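Local coordinates for protein succinylglutamate desuccinylase/aspartoacylase (Shewanella frigidimarina, PDB 3LWU) that binds a zinc ion and is probably a hydrolase of the succinylglutamate desuccinylase/aspartoacylase family, acting on ester bonds, at residues Val188-Thr193 / Gly228-Ala233; Asn61-Glu66 / Gly117-Arg122; Ser257-Glu262 / Leu282-His287. All coordinates share one frame; numbering follows the deposited sequence.

Interaction 1: Val188-Thr193 / Gly228-Ala233; sequences VLDLHT and GAMDEA. With ZN (zinc ion), chain C.
Met230, a selenomethionine in the first turn of helix 230-247, lies against Val188 and Asp190 of strand 188-193. Its CB is the closest point, 3.3 Å from Asp190 OD2. CG, anti to the backbone N (chi1 166°), still lies beside the Asp190 carboxylate and meets CG1 of Val188 at 4.1 Å, the two side chains crossing at about a right angle. Bends at chi2 and chi3 then turn SE and CE off that line; the side chain also packs on Leu178 and Ala182 of helix 170-182 and on Tyr57 of strand 56-60. The polar half of the contact runs through Asp190. Water 1 donates to Asp190 OD2 over 2.9 Å and accepts from the backbone N of Asp231 over 3.1 Å, tying the start of the helix to the strand. The same OD2 takes a weak hydrogen bond from His192 NE2 at 2.8 Å, while Asp190 OD1 is held by Gln59 NE2 of the adjacent strand. This buried carboxylate would probably polarise the imidazole, whose ND1 binds the zinc ion at 2.1 Å. Asp190 thus probably helps to orient His192 from the second shell, a carboxylate-histidine-zinc grouping familiar from zinc enzymes, here in what is probably an M14-like metallohydrolase domain.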
ATOM      1  N   VAL A 188     -33.561  -6.863   2.335  1.00 14.56           N
ATOM      2  CA  VAL A 188     -32.109  -6.921   2.160  1.00 13.94           C
ATOM      3  C   VAL A 188     -31.460  -6.054   3.239  1.00 14.80           C
ATOM      4  O   VAL A 188     -31.831  -4.904   3.395  1.00 14.43           O
ATOM      5  CB  VAL A 188     -31.683  -6.396   0.768  1.00 14.12           C
ATOM      6  CG1 VAL A 188     -30.116  -6.193   0.681  1.00 11.28           C
ATOM      7  CG2 VAL A 188     -32.198  -7.324  -0.315  1.00 11.78           C
ATOM      8  N   LEU A 189     -30.515  -6.630   3.986  1.00 15.06           N
ATOM      9  CA  LEU A 189     -29.749  -5.898   4.987  1.00 15.36           C
ATOM     10  C   LEU A 189     -28.288  -6.023   4.621  1.00 15.73           C
ATOM     11  O   LEU A 189     -27.732  -7.151   4.596  1.00 16.10           O
ATOM     12  CB  LEU A 189     -29.976  -6.441   6.389  1.00 15.04           C
ATOM     13  CG  LEU A 189     -31.427  -6.569   6.873  1.00 16.64           C
ATOM     14  CD1 LEU A 189     -31.459  -7.299   8.224  1.00 18.69           C
ATOM     15  CD2 LEU A 189     -32.148  -5.241   6.936  1.00 16.68           C
ATOM     16  N   ASP A 190     -27.667  -4.878   4.338  1.00 15.71           N
ATOM     17  CA  ASP A 190     -26.229  -4.797   4.053  1.00 16.60           C
ATOM     18  C   ASP A 190     -25.574  -4.216   5.281  1.00 15.85           C
ATOM     19  O   ASP A 190     -25.829  -3.077   5.624  1.00 17.16           O
ATOM     20  CB  ASP A 190     -25.989  -3.904   2.839  1.00 16.54           C
ATOM     21  CG  ASP A 190     -24.586  -4.006   2.279  1.00 18.17           C
ATOM     22  OD1 ASP A 190     -23.805  -4.880   2.706  1.00 17.93           O
ATOM     23  OD2 ASP A 190     -24.256  -3.167   1.380  1.00 20.44           O
ATOM     24  N   LEU A 191     -24.762  -5.010   5.951  1.00 15.30           N
ATOM     25  CA  LEU A 191     -24.135  -4.626   7.205  1.00 15.42           C
ATOM     26  C   LEU A 191     -22.719  -4.089   7.027  1.00 15.35           C
ATOM     27  O   LEU A 191     -21.815  -4.798   6.579  1.00 14.99           O
ATOM     28  CB  LEU A 191     -24.072  -5.830   8.139  1.00 15.07           C
ATOM     29  CG  LEU A 191     -25.347  -6.619   8.431  1.00 14.70           C
ATOM     30  CD1 LEU A 191     -25.095  -7.591   9.510  1.00 13.29           C
ATOM     31  CD2 LEU A 191     -26.551  -5.710   8.816  1.00 15.53           C
ATOM     32  N   HIS A 192     -22.560  -2.828   7.415  1.00 15.69           N
ATOM     33  CA  HIS A 192     -21.336  -2.077   7.304  1.00 15.69           C
ATOM     34  C   HIS A 192     -20.928  -1.516   8.677  1.00 15.39           C
ATOM     35  O   HIS A 192     -21.602  -1.722   9.667  1.00 14.23           O
ATOM     36  CB  HIS A 192     -21.548  -0.920   6.334  1.00 15.88           C
ATOM     37  CG  HIS A 192     -21.613  -1.326   4.892  1.00 18.34           C
ATOM     38  ND1 HIS A 192     -20.629  -0.996   3.989  1.00 19.30           N
ATOM     39  CD2 HIS A 192     -22.570  -1.979   4.184  1.00 19.03           C
ATOM     40  CE1 HIS A 192     -20.989  -1.407   2.786  1.00 19.78           C
ATOM     41  NE2 HIS A 192     -22.148  -2.034   2.880  1.00 16.49           N
ATOM     42  N   THR A 193     -19.758  -0.877   8.741  1.00 15.29           N
ATOM     43  CA  THR A 193     -19.396  -0.025   9.875  1.00 15.24           C
ATOM     44  C   THR A 193     -18.865   1.288   9.316  1.00 15.27           C
ATOM     45  O   THR A 193     -18.476   1.366   8.161  1.00 15.82           O
ATOM     46  CB  THR A 193     -18.291  -0.621  10.792  1.00 15.24           C
ATOM     47  OG1 THR A 193     -17.006  -0.369  10.202  1.00 16.22           O
ATOM     48  CG2 THR A 193     -18.480  -2.137  11.055  1.00 13.10           C
ATOM     49  N   GLY A 228     -24.633   3.311  -7.114  1.00 33.84           N
ATOM     50  CA  GLY A 228     -23.763   2.144  -7.173  1.00 32.27           C
ATOM     51  C   GLY A 228     -23.735   1.214  -5.952  1.00 31.10           C
ATOM     52  O   GLY A 228     -22.966   0.241  -5.996  1.00 28.72           O
ATOM     53  N   ALA A 229     -24.535   1.516  -4.895  1.00 29.53           N
ATOM     54  CA  ALA A 229     -24.535   0.751  -3.606  1.00 29.39           C
ATOM     55  C   ALA A 229     -25.581  -0.366  -3.579  1.00 29.63           C
ATOM     56  O   ALA A 229     -26.591  -0.282  -4.267  1.00 29.20           O
ATOM     57  CB  ALA A 229     -24.742   1.675  -2.409  1.00 28.02           C
HETATM   58  N   MSE A 230     -25.337  -1.384  -2.748  1.00 30.65           N
HETATM   59  CA  MSE A 230     -26.212  -2.578  -2.631  1.00 31.04           C
HETATM   60  C   MSE A 230     -27.642  -2.216  -2.292  1.00 30.93           C
HETATM   61  O   MSE A 230     -28.576  -2.753  -2.917  1.00 31.40           O
HETATM   62  CB  MSE A 230     -25.690  -3.592  -1.582  1.00 31.60           C
HETATM   63  CG  MSE A 230     -26.731  -4.682  -1.162  1.00 32.60           C
HETATM   64 SE   MSE A 230     -27.142  -5.850  -2.696  0.75 32.96          SE
HETATM   65  CE  MSE A 230     -25.840  -7.289  -2.266  1.00 30.72           C
ATOM     66  N   ASP A 231     -27.832  -1.308  -1.334  1.00 30.19           N
ATOM     67  CA  ASP A 231     -29.198  -0.952  -0.960  1.00 29.80           C
ATOM     68  C   ASP A 231     -29.949  -0.369  -2.160  1.00 29.02           C
ATOM     69  O   ASP A 231     -30.995  -0.861  -2.508  1.00 28.09           O
ATOM     70  CB  ASP A 231     -29.277  -0.093   0.328  1.00 30.07           C
ATOM     71  CG  ASP A 231     -28.469   1.223   0.271  1.00 30.67           C
ATOM     72  OD1 ASP A 231     -27.592   1.458  -0.615  1.00 30.78           O
ATOM     73  OD2 ASP A 231     -28.728   2.032   1.181  1.00 32.74           O
ATOM     74  N   GLU A 232     -29.357   0.606  -2.846  1.00 29.30           N
ATOM     75  CA  GLU A 232     -29.948   1.241  -4.050  1.00 28.60           C
ATOM     76  C   GLU A 232     -30.148   0.281  -5.218  1.00 27.41           C
ATOM     77  O   GLU A 232     -31.178   0.331  -5.900  1.00 27.93           O
ATOM     78  CB  GLU A 232     -29.046   2.376  -4.533  1.00 29.29           C
ATOM     79  CG  GLU A 232     -28.799   3.448  -3.465  1.00 32.63           C
ATOM     80  CD  GLU A 232     -27.417   4.147  -3.526  1.00 35.01           C
ATOM     81  OE1 GLU A 232     -26.523   3.768  -4.327  1.00 34.98           O
ATOM     82  OE2 GLU A 232     -27.258   5.092  -2.728  1.00 36.79           O
ATOM     83  N   ALA A 233     -29.176  -0.595  -5.455  1.00 26.04           N
ATOM     84  CA  ALA A 233     -29.299  -1.611  -6.516  1.00 26.00           C
ATOM     85  C   ALA A 233     -30.523  -2.529  -6.298  1.00 25.21           C
ATOM     86  O   ALA A 233     -31.156  -2.991  -7.238  1.00 24.92           O
ATOM     87  CB  ALA A 233     -28.031  -2.430  -6.603  1.00 25.21           C
TER
HETATM   88 ZN    ZN C 374     -18.937   0.120   4.365  1.00 29.18          ZN
HETATM   89  O   HOH W   1     -25.513  -0.728   0.584  1.00 25.45           O

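Interaction 2: Asn61-Glu66 / Gly117-Arg122; sequences NVHGAE and GVNWNR. With ZN (zinc ion), chain C.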
ATOM      1  N   ASN A  61     -19.494  -7.077   5.485  1.00 14.22           N
ATOM      2  CA  ASN A  61     -18.008  -7.034   5.335  1.00 15.28           C
ATOM      3  C   ASN A  61     -17.576  -6.923   3.884  1.00 15.61           C
ATOM      4  O   ASN A  61     -16.479  -7.303   3.529  1.00 15.88           O
ATOM      5  CB  ASN A  61     -17.385  -8.257   6.036  1.00 14.29           C
ATOM      6  CG  ASN A  61     -15.921  -8.065   6.517  1.00 16.02           C
ATOM      7  OD1 ASN A  61     -15.373  -9.012   7.073  1.00 15.19           O
ATOM      8  ND2 ASN A  61     -15.314  -6.867   6.346  1.00 14.31           N
ATOM      9  N   VAL A  62     -18.431  -6.328   3.045  1.00 16.25           N
ATOM     10  CA  VAL A  62     -18.030  -5.997   1.684  1.00 16.31           C
ATOM     11  C   VAL A  62     -16.875  -5.009   1.670  1.00 15.87           C
ATOM     12  O   VAL A  62     -15.995  -5.053   0.802  1.00 16.26           O
ATOM     13  CB  VAL A  62     -19.198  -5.463   0.875  1.00 16.43           C
ATOM     14  CG1 VAL A  62     -18.705  -4.872  -0.436  1.00 16.26           C
ATOM     15  CG2 VAL A  62     -20.189  -6.597   0.615  1.00 18.01           C
ATOM     16  N   HIS A  63     -16.904  -4.094   2.617  1.00 16.18           N
ATOM     17  CA  HIS A  63     -15.752  -3.242   2.920  1.00 16.35           C
ATOM     18  C   HIS A  63     -14.954  -4.032   3.913  1.00 16.44           C
ATOM     19  O   HIS A  63     -15.441  -4.326   4.981  1.00 17.18           O
ATOM     20  CB  HIS A  63     -16.225  -1.883   3.508  1.00 16.54           C
ATOM     21  CG  HIS A  63     -16.703  -0.916   2.469  1.00 15.12           C
ATOM     22  ND1 HIS A  63     -17.785  -0.084   2.652  1.00 19.47           N
ATOM     23  CD2 HIS A  63     -16.284  -0.704   1.198  1.00 17.18           C
ATOM     24  CE1 HIS A  63     -17.982   0.641   1.565  1.00 14.93           C
ATOM     25  NE2 HIS A  63     -17.088   0.278   0.659  1.00 17.88           N
ATOM     26  N   GLY A  64     -13.712  -4.389   3.594  1.00 16.92           N
ATOM     27  CA  GLY A  64     -13.025  -5.436   4.335  1.00 15.91           C
ATOM     28  C   GLY A  64     -12.603  -5.130   5.756  1.00 15.92           C
ATOM     29  O   GLY A  64     -12.367  -6.051   6.521  1.00 14.83           O
ATOM     30  N   ALA A  65     -12.485  -3.845   6.094  1.00 16.01           N
ATOM     31  CA  ALA A  65     -12.162  -3.412   7.451  1.00 15.47           C
ATOM     32  C   ALA A  65     -13.368  -3.450   8.360  1.00 15.35           C
ATOM     33  O   ALA A  65     -13.256  -3.379   9.584  1.00 14.77           O
ATOM     34  CB  ALA A  65     -11.590  -1.932   7.430  1.00 15.50           C
ATOM     35  N   GLU A  66     -14.544  -3.526   7.754  1.00 16.26           N
ATOM     36  CA  GLU A  66     -15.792  -3.383   8.472  1.00 15.96           C
ATOM     37  C   GLU A  66     -16.269  -4.741   8.959  1.00 15.87           C
ATOM     38  O   GLU A  66     -17.242  -5.295   8.428  1.00 15.90           O
ATOM     39  CB  GLU A  66     -16.791  -2.669   7.567  1.00 15.01           C
ATOM     40  CG  GLU A  66     -16.316  -1.267   7.200  1.00 16.56           C
ATOM     41  CD  GLU A  66     -17.221  -0.496   6.253  1.00 15.43           C
ATOM     42  OE1 GLU A  66     -18.347  -0.961   6.012  1.00 17.47           O
ATOM     43  OE2 GLU A  66     -16.775   0.570   5.690  1.00 15.89           O
ATOM     44  N   GLY A 117      -8.551   1.333  -7.391  1.00 15.98           N
ATOM     45  CA  GLY A 117      -9.079   2.343  -6.487  1.00 15.84           C
ATOM     46  C   GLY A 117     -10.595   2.363  -6.414  1.00 16.15           C
ATOM     47  O   GLY A 117     -11.169   3.141  -5.627  1.00 13.80           O
ATOM     48  N   VAL A 118     -11.258   1.498  -7.201  1.00 16.33           N
ATOM     49  CA  VAL A 118     -12.728   1.509  -7.212  1.00 16.55           C
ATOM     50  C   VAL A 118     -13.309   0.905  -5.940  1.00 16.24           C
ATOM     51  O   VAL A 118     -12.929  -0.198  -5.513  1.00 15.93           O
ATOM     52  CB  VAL A 118     -13.311   0.911  -8.500  1.00 17.06           C
ATOM     53  CG1 VAL A 118     -14.805   1.023  -8.500  1.00 18.58           C
ATOM     54  CG2 VAL A 118     -12.730   1.667  -9.728  1.00 16.27           C
ATOM     55  N   ASN A 119     -14.188   1.691  -5.309  1.00 16.20           N
ATOM     56  CA  ASN A 119     -14.881   1.371  -4.088  1.00 16.67           C
ATOM     57  C   ASN A 119     -15.760   0.138  -4.317  1.00 17.35           C
ATOM     58  O   ASN A 119     -16.553   0.118  -5.230  1.00 17.44           O
ATOM     59  CB  ASN A 119     -15.729   2.583  -3.681  1.00 17.74           C
ATOM     60  CG  ASN A 119     -16.386   2.441  -2.267  1.00 21.94           C
ATOM     61  OD1 ASN A 119     -16.857   1.358  -1.876  1.00 20.74           O
ATOM     62  ND2 ASN A 119     -16.403   3.555  -1.504  1.00 22.61           N
ATOM     63  N   TRP A 120     -15.593  -0.898  -3.498  1.00 17.02           N
ATOM     64  CA  TRP A 120     -16.311  -2.125  -3.706  1.00 17.71           C
ATOM     65  C   TRP A 120     -17.813  -1.876  -3.618  1.00 18.58           C
ATOM     66  O   TRP A 120     -18.582  -2.525  -4.302  1.00 18.54           O
ATOM     67  CB  TRP A 120     -15.954  -3.150  -2.649  1.00 16.92           C
ATOM     68  CG  TRP A 120     -14.508  -3.591  -2.572  1.00 16.35           C
ATOM     69  CD1 TRP A 120     -13.687  -3.494  -1.476  1.00 17.54           C
ATOM     70  CD2 TRP A 120     -13.735  -4.228  -3.594  1.00 16.14           C
ATOM     71  NE1 TRP A 120     -12.453  -4.044  -1.756  1.00 19.08           N
ATOM     72  CE2 TRP A 120     -12.462  -4.507  -3.047  1.00 16.88           C
ATOM     73  CE3 TRP A 120     -13.993  -4.602  -4.917  1.00 14.26           C
ATOM     74  CZ2 TRP A 120     -11.461  -5.115  -3.774  1.00 14.57           C
ATOM     75  CZ3 TRP A 120     -12.969  -5.217  -5.647  1.00 14.01           C
ATOM     76  CH2 TRP A 120     -11.738  -5.487  -5.060  1.00 15.26           C
ATOM     77  N   ASN A 121     -18.226  -0.936  -2.763  1.00 20.07           N
ATOM     78  CA  ASN A 121     -19.639  -0.617  -2.613  1.00 21.68           C
ATOM     79  C   ASN A 121     -20.203   0.336  -3.651  1.00 21.96           C
ATOM     80  O   ASN A 121     -21.325   0.853  -3.455  1.00 23.64           O
ATOM     81  CB  ASN A 121     -19.939  -0.099  -1.215  1.00 21.64           C
ATOM     82  CG  ASN A 121     -21.398  -0.294  -0.821  1.00 25.50           C
ATOM     83  OD1 ASN A 121     -22.066  -1.262  -1.225  1.00 29.26           O
ATOM     84  ND2 ASN A 121     -21.913   0.648  -0.060  1.00 29.80           N
ATOM     85  N   ARG A 122     -19.467   0.581  -4.735  1.00 22.43           N
ATOM     86  CA  ARG A 122     -19.938   1.425  -5.844  1.00 23.68           C
ATOM     87  C   ARG A 122     -19.983   0.596  -7.130  1.00 22.47           C
ATOM     88  O   ARG A 122     -20.055   1.133  -8.201  1.00 23.22           O
ATOM     89  CB  ARG A 122     -18.993   2.621  -6.089  1.00 25.72           C
ATOM     90  CG  ARG A 122     -18.835   3.653  -4.942  1.00 31.27           C
ATOM     91  CD  ARG A 122     -19.829   4.845  -4.949  1.00 39.74           C
ATOM     92  NE  ARG A 122     -20.945   4.537  -4.045  1.00 47.83           N
ATOM     93  CZ  ARG A 122     -20.961   4.748  -2.719  1.00 51.90           C
ATOM     94  NH1 ARG A 122     -19.947   5.336  -2.087  1.00 54.22           N
ATOM     95  NH2 ARG A 122     -22.026   4.380  -2.019  1.00 53.33           N
TER
HETATM   96 ZN    ZN C 374     -18.937   0.120   4.365  1.00 29.18          ZN
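Two first torsions set up the meeting of His63 and Asn119: the imidazole lies anti to its own carbonyl carbon (chi1 -79°), and the Asn119 amide carbon extends away from the backbone N (chi1 -172°). NE2 of His63 then donates to Asn119 OD1 over 2.8 Å in an almost straight bond. The oxygen sits in the imidazole plane, although the amide itself is turned 59° from the ring. Asn121 N donates to the same OD1 at 2.8 Å, closing an Asx turn, so two donors grip this one oxygen and restrain the rotation of the amide. CB of Asn121 packs 3.4 Å from His63 NE2. With NE2 engaged, ND1 faces the zinc ion at 2.1 Å. His63 and Glu66 form the His-x-x-Glu metal motif of the M14-like fold, and His192 supplies the third protein ligand. The Glu66 carboxylate binds unevenly, OE1 at 2.1 Å and OE2 at 2.6 Å. A type I turn from His63 to Glu66 spaces the pair; His63 O accepts Glu66 N and, from the opposite face of its plane, Asn61 ND2. Further from the metal, CG1 of Val62 rests on CB of Trp120 at 3.9 Å, and Asn96 ND2 hydrogen-bonds to the Val62 carbonyl.

Interaction 3: Ser257-Glu262 / Leu282-His287; sequences SAFTLE and LAYLSH
Phe259 drives the edge of its ring into the face of Tyr284, a T-shaped pair with centroids 5.3 Å apart and planes at 78°. The two side chains come from opposite directions, one off strand 257-262 and the other off helix 282-287. On the phenylalanine it is the CE2 and CZ corner that does the touching: CE2 lies 3.8 Å from Tyr284 CE2, and CZ comes equally near the phenolic OH, which sits at the edge of the Phe259 ring, near its plane. Tyr284 can reach this far because its CG stands anti to the backbone N (chi1 -180°), which carries the ring off the helix to the Phe259 edge. The hydroxyl therefore ends beside Ser257, two residues before Phe259 on the same side of the strand, and its OH is 3.6 Å from Ser257 CB. Water 2 lies in the plane of the tyrosine ring, a short 2.5 Å from Tyr284 OH, and makes a long, weak bond to Ser257 OG. Stronger partners for these polar ends come from elsewhere: Arg288 NH1 hydrogen-bonds to the Tyr284 hydroxyl, and Asp207 OD2 to Ser257 OG. The aromatic pair is thus bordered at one end by a small polar cluster. Phe214 joins both rings, meeting Phe259 edge-to-face, so three aromatics make up this piece of core. The contact packs the last turn of helix 271-287, through Tyr284, on one face of the sheet at strand 257-263, which runs parallel to strand 187-194, while on the other face Ala258 and Thr260 meet helix 230-247.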
ATOM      1  N   SER A 257     -37.837  -4.106   0.671  1.00 19.39           N
ATOM      2  CA  SER A 257     -37.200  -3.224   1.636  1.00 19.68           C
ATOM      3  C   SER A 257     -35.701  -3.475   1.601  1.00 19.21           C
ATOM      4  O   SER A 257     -35.289  -4.626   1.621  1.00 19.83           O
ATOM      5  CB  SER A 257     -37.734  -3.524   3.053  1.00 19.10           C
ATOM      6  OG  SER A 257     -39.067  -3.044   3.187  1.00 21.09           O
ATOM      7  N   ALA A 258     -34.888  -2.415   1.582  1.00 19.15           N
ATOM      8  CA  ALA A 258     -33.414  -2.551   1.697  1.00 18.94           C
ATOM      9  C   ALA A 258     -32.855  -1.486   2.627  1.00 19.36           C
ATOM     10  O   ALA A 258     -33.307  -0.334   2.604  1.00 20.69           O
ATOM     11  CB  ALA A 258     -32.763  -2.476   0.347  1.00 18.33           C
ATOM     12  N   PHE A 259     -31.913  -1.883   3.479  1.00 20.05           N
ATOM     13  CA  PHE A 259     -31.278  -0.991   4.464  1.00 20.02           C
ATOM     14  C   PHE A 259     -29.788  -1.265   4.533  1.00 20.32           C
ATOM     15  O   PHE A 259     -29.370  -2.418   4.422  1.00 19.92           O
ATOM     16  CB  PHE A 259     -31.827  -1.244   5.878  1.00 20.05           C
ATOM     17  CG  PHE A 259     -33.303  -1.322   5.948  1.00 19.52           C
ATOM     18  CD1 PHE A 259     -34.068  -0.174   6.149  1.00 20.58           C
ATOM     19  CD2 PHE A 259     -33.944  -2.527   5.824  1.00 18.69           C
ATOM     20  CE1 PHE A 259     -35.417  -0.241   6.186  1.00 20.23           C
ATOM     21  CE2 PHE A 259     -35.295  -2.587   5.858  1.00 18.78           C
ATOM     22  CZ  PHE A 259     -36.038  -1.453   6.049  1.00 20.06           C
ATOM     23  N   THR A 260     -28.987  -0.210   4.729  1.00 20.07           N
ATOM     24  CA  THR A 260     -27.548  -0.349   5.046  1.00 19.18           C
ATOM     25  C   THR A 260     -27.399   0.050   6.517  1.00 19.72           C
ATOM     26  O   THR A 260     -27.720   1.191   6.912  1.00 19.54           O
ATOM     27  CB  THR A 260     -26.676   0.533   4.149  1.00 19.21           C
ATOM     28  OG1 THR A 260     -26.866   0.162   2.770  1.00 22.25           O
ATOM     29  CG2 THR A 260     -25.161   0.504   4.487  1.00 15.91           C
ATOM     30  N   LEU A 261     -26.954  -0.904   7.331  1.00 18.47           N
ATOM     31  CA  LEU A 261     -26.692  -0.653   8.738  1.00 18.14           C
ATOM     32  C   LEU A 261     -25.210  -0.315   8.934  1.00 18.17           C
ATOM     33  O   LEU A 261     -24.351  -0.958   8.364  1.00 17.02           O
ATOM     34  CB  LEU A 261     -27.041  -1.878   9.571  1.00 17.98           C
ATOM     35  CG  LEU A 261     -28.528  -2.123   9.833  1.00 17.14           C
ATOM     36  CD1 LEU A 261     -29.282  -2.268   8.540  1.00 17.15           C
ATOM     37  CD2 LEU A 261     -28.684  -3.354  10.745  1.00 14.35           C
ATOM     38  N   GLU A 262     -24.930   0.715   9.713  1.00 18.44           N
ATOM     39  CA  GLU A 262     -23.552   1.109  10.019  1.00 19.13           C
ATOM     40  C   GLU A 262     -23.311   0.850  11.509  1.00 18.77           C
ATOM     41  O   GLU A 262     -23.691   1.639  12.361  1.00 20.03           O
ATOM     42  CB  GLU A 262     -23.338   2.579   9.646  1.00 19.19           C
ATOM     43  CG  GLU A 262     -23.733   2.918   8.213  1.00 20.04           C
ATOM     44  CD  GLU A 262     -22.722   2.445   7.183  1.00 21.36           C
ATOM     45  OE1 GLU A 262     -21.515   2.268   7.526  1.00 19.74           O
ATOM     46  OE2 GLU A 262     -23.141   2.313   6.017  1.00 18.83           O
ATOM     47  N   LEU A 282     -33.786  -8.551  14.804  1.00 16.07           N
ATOM     48  CA  LEU A 282     -34.889  -9.477  15.093  1.00 16.77           C
ATOM     49  C   LEU A 282     -36.202  -8.762  15.352  1.00 15.88           C
ATOM     50  O   LEU A 282     -37.265  -9.267  15.011  1.00 14.64           O
ATOM     51  CB  LEU A 282     -34.546 -10.379  16.273  1.00 17.14           C
ATOM     52  CG  LEU A 282     -33.625 -11.546  15.909  1.00 20.64           C
ATOM     53  CD1 LEU A 282     -33.064 -12.188  17.185  1.00 25.22           C
ATOM     54  CD2 LEU A 282     -34.385 -12.615  15.095  1.00 23.88           C
ATOM     55  N   ALA A 283     -36.128  -7.589  15.963  1.00 15.89           N
ATOM     56  CA  ALA A 283     -37.314  -6.775  16.149  1.00 16.18           C
ATOM     57  C   ALA A 283     -37.906  -6.489  14.783  1.00 16.27           C
ATOM     58  O   ALA A 283     -39.098  -6.670  14.592  1.00 16.21           O
ATOM     59  CB  ALA A 283     -36.997  -5.483  16.902  1.00 16.10           C
ATOM     60  N   TYR A 284     -37.092  -6.077  13.815  1.00 16.16           N
ATOM     61  CA  TYR A 284     -37.648  -5.800  12.475  1.00 15.57           C
ATOM     62  C   TYR A 284     -38.198  -7.050  11.760  1.00 15.29           C
ATOM     63  O   TYR A 284     -39.295  -7.001  11.155  1.00 14.67           O
ATOM     64  CB  TYR A 284     -36.632  -5.070  11.576  1.00 15.55           C
ATOM     65  CG  TYR A 284     -37.188  -4.772  10.212  1.00 16.92           C
ATOM     66  CD1 TYR A 284     -38.215  -3.843  10.041  1.00 17.97           C
ATOM     67  CD2 TYR A 284     -36.724  -5.432   9.102  1.00 18.33           C
ATOM     68  CE1 TYR A 284     -38.731  -3.580   8.797  1.00 19.49           C
ATOM     69  CE2 TYR A 284     -37.227  -5.173   7.857  1.00 20.39           C
ATOM     70  CZ  TYR A 284     -38.228  -4.254   7.696  1.00 21.15           C
ATOM     71  OH  TYR A 284     -38.752  -4.022   6.437  1.00 22.41           O
ATOM     72  N   LEU A 285     -37.449  -8.158  11.814  1.00 14.73           N
ATOM     73  CA  LEU A 285     -37.885  -9.413  11.191  1.00 14.88           C
ATOM     74  C   LEU A 285     -39.170  -9.899  11.844  1.00 15.02           C
ATOM     75  O   LEU A 285     -40.076 -10.412  11.180  1.00 16.36           O
ATOM     76  CB  LEU A 285     -36.798 -10.504  11.304  1.00 15.51           C
ATOM     77  CG  LEU A 285     -35.480 -10.226  10.578  1.00 16.27           C
ATOM     78  CD1 LEU A 285     -34.560 -11.457  10.593  1.00 14.79           C
ATOM     79  CD2 LEU A 285     -35.716  -9.700   9.169  1.00 15.88           C
ATOM     80  N   SER A 286     -39.279  -9.722  13.149  1.00 14.81           N
ATOM     81  CA  SER A 286     -40.535 -10.043  13.829  1.00 15.27           C
ATOM     82  C   SER A 286     -41.676  -9.234  13.244  1.00 14.83           C
ATOM     83  O   SER A 286     -42.676  -9.784  12.796  1.00 15.41           O
ATOM     84  CB  SER A 286     -40.434  -9.755  15.328  1.00 14.97           C
ATOM     85  OG  SER A 286     -41.649 -10.087  15.985  1.00 15.85           O
ATOM     86  N   HIS A 287     -41.540  -7.919  13.271  1.00 15.32           N
ATOM     87  CA  HIS A 287     -42.591  -7.020  12.747  1.00 16.23           C
ATOM     88  C   HIS A 287     -43.009  -7.387  11.320  1.00 15.79           C
ATOM     89  O   HIS A 287     -44.159  -7.233  10.944  1.00 15.70           O
ATOM     90  CB  HIS A 287     -42.065  -5.581  12.775  1.00 17.25           C
ATOM     91  CG  HIS A 287     -42.902  -4.600  12.011  1.00 17.81           C
ATOM     92  ND1 HIS A 287     -44.153  -4.199  12.433  1.00 19.68           N
ATOM     93  CD2 HIS A 287     -42.639  -3.902  10.880  1.00 19.79           C
ATOM     94  CE1 HIS A 287     -44.643  -3.323  11.571  1.00 20.68           C
ATOM     95  NE2 HIS A 287     -43.741  -3.120  10.623  1.00 22.16           N
TER
HETATM   96  O   HOH W   2     -40.524  -2.278   6.229  1.00 31.02           O

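How the interactions relate
Interactions 1 and 2 meet at the zinc ion, their centres 11 Å apart: interaction 2 brings His63 and Glu66, interaction 1 brings His192. Around the metal, His192 ND1 and His63 ND1 are 3.3 Å apart, and Thr193 N probably hydrogen-bonds to Glu66 OE1 at 3.1 Å, joining the strand to the metal-binding loop. Interaction 3 stands further back, the side chain of Phe259 about 13 Å from the zinc ion at nearest atoms. It connects through the sheet, where segments 188-193 and 257-262 are neighbours: His192 N lies 2.8 Å from Leu261 O, a probable hydrogen bond. Interactions 2 and 3, with centres 21 Å apart, do not touch.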